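Local coordinates for protein 3,5-epimerase/4-reductase (PDB 4QQR) that epimerises dTDP-4-keto-6-deoxyglucose at two sugar carbons and then reduces the product with NADPH, yielding dTDP-L-rhamnose, at residues Val151-Leu154 / Leu155-Tyr158. Numbering follows the deposited sequence.
Sequences VEEL and LKNY
The carbonyl oxygen of L154 is gripped twice by N157: the backbone N donates to L154 O at 2.9 Å, nearly straight, and the side-chain ND2 adds a weak bond at 3.0 Å. With CG beside its own backbone N (chi1 -56°), the asparagine amide folds back onto the carbonyl of L154; asparagine suits the spot because its short side chain can donate here while OD1 takes a weak hydrogen bond from K83 of the second subunit. L154 O also lies at the edge of the Y158 ring, 3.7 Å from CD2. L155 N keeps the i to i-4 bond to V151 O (2.8 Å), whereas K156 N bonds to E153 O at 3.2 Å and only weakly to E152 O. On the buried side V151 and L155, branched and apolar as this face requires, lie side by side, CG1 meeting CD1 at 3.6 Å, and both pack on helix 80-103 of this Rossmann-type domain. Cutting L155 back to an alanine here is likely to open a gap beside V151 and against L95 and A98. Lysine suits the exposed side: its long chain crosses E153, whose OE1 lies 3.8 Å from K156 CE, while the amino group leads outward, too far for a salt bridge. E153 OE2 instead makes a weak, long ion pair with K146 of the second subunit. Backbone bonds, helped by the N157 amide, thus hold this turn, and the E153/K156 pair adds little.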
loop_
_atom_site.group_PDB
_atom_site.type_symbol
_atom_site.label_atom_id
_atom_site.label_comp_id
_atom_site.label_asym_id
_atom_site.label_seq_id
_atom_site.Cartn_x
_atom_site.Cartn_y
_atom_site.Cartn_z
ATOM N N VAL A 151 2.798 -1.769 3.374
ATOM C CA VAL A 151 3.821 -2.584 2.708
ATOM C C VAL A 151 4.036 -3.883 3.451
ATOM O O VAL A 151 4.056 -4.949 2.827
ATOM C CB VAL A 151 5.180 -1.854 2.549
ATOM C CG1 VAL A 151 6.237 -2.808 2.016
ATOM C CG2 VAL A 151 5.026 -0.663 1.623
ATOM N N GLU A 152 4.170 -3.810 4.773
ATOM C CA GLU A 152 4.374 -5.030 5.542
ATOM C C GLU A 152 3.231 -6.016 5.342
ATOM O O GLU A 152 3.466 -7.204 5.160
ATOM C CB GLU A 152 4.561 -4.768 7.033
ATOM C CG GLU A 152 4.798 -6.072 7.777
ATOM C CD GLU A 152 4.940 -5.911 9.282
ATOM O OE1 GLU A 152 6.103 -5.833 9.766
ATOM O OE2 GLU A 152 3.890 -5.900 9.982
ATOM N N GLU A 153 1.999 -5.529 5.377
ATOM C CA GLU A 153 0.860 -6.405 5.168
ATOM C C GLU A 153 0.904 -7.030 3.767
ATOM O O GLU A 153 0.680 -8.228 3.606
ATOM C CB GLU A 153 -0.458 -5.652 5.386
ATOM C CG GLU A 153 -1.710 -6.485 5.085
ATOM C CD GLU A 153 -2.271 -7.214 6.303
ATOM O OE1 GLU A 153 -1.638 -7.173 7.392
ATOM O OE2 GLU A 153 -3.367 -7.823 6.174
ATOM N N LEU A 154 1.209 -6.215 2.763
ATOM C CA LEU A 154 1.345 -6.702 1.392
ATOM C C LEU A 154 2.450 -7.742 1.234
ATOM O O LEU A 154 2.263 -8.764 0.564
ATOM C CB LEU A 154 1.572 -5.539 0.426
ATOM C CG LEU A 154 0.367 -4.610 0.335
ATOM C CD1 LEU A 154 0.726 -3.318 -0.372
ATOM C CD2 LEU A 154 -0.786 -5.339 -0.351
ATOM N N LEU A 155 3.595 -7.497 1.863
ATOM C CA LEU A 155 4.711 -8.429 1.760
ATOM C C LEU A 155 4.386 -9.819 2.320
ATOM O O LEU A 155 5.082 -10.791 2.003
ATOM C CB LEU A 155 5.959 -7.845 2.404
ATOM C CG LEU A 155 6.525 -6.632 1.662
ATOM C CD1 LEU A 155 7.739 -6.052 2.381
ATOM C CD2 LEU A 155 6.879 -6.997 0.238
ATOM N N LYS A 156 3.327 -9.916 3.130
ATOM C CA LYS A 156 2.849 -11.208 3.646
ATOM C C LYS A 156 2.481 -12.160 2.501
ATOM O O LYS A 156 2.474 -13.385 2.685
ATOM C CB LYS A 156 1.599 -11.044 4.542
ATOM C CG LYS A 156 1.826 -10.625 6.002
ATOM C CD LYS A 156 0.484 -10.632 6.755
ATOM C CE LYS A 156 0.580 -10.179 8.211
ATOM N NZ LYS A 156 0.644 -11.335 9.183
ATOM N N ASN A 157 2.147 -11.593 1.339
ATOM C CA ASN A 157 1.749 -12.386 0.180
ATOM C C ASN A 157 2.932 -12.911 -0.631
ATOM O O ASN A 157 2.735 -13.741 -1.526
ATOM C CB ASN A 157 0.824 -11.590 -0.740
ATOM C CG ASN A 157 -0.410 -11.071 -0.023
ATOM O OD1 ASN A 157 -1.260 -11.851 0.411
ATOM N ND2 ASN A 157 -0.531 -9.748 0.079
ATOM N N TYR A 158 4.144 -12.423 -0.332
ATOM C CA TYR A 158 5.364 -12.912 -0.993
ATOM C C TYR A 158 6.117 -13.890 -0.104
ATOM O O TYR A 158 6.880 -13.484 0.753
ATOM C CB TYR A 158 6.309 -11.766 -1.378
ATOM C CG TYR A 158 5.699 -10.765 -2.315
ATOM C CD1 TYR A 158 5.992 -10.782 -3.670
ATOM C CD2 TYR A 158 4.805 -9.807 -1.847
ATOM C CE1 TYR A 158 5.419 -9.867 -4.534
ATOM C CE2 TYR A 158 4.226 -8.891 -2.700
ATOM C CZ TYR A 158 4.538 -8.920 -4.041
ATOM O OH TYR A 158 3.954 -8.003 -4.886
#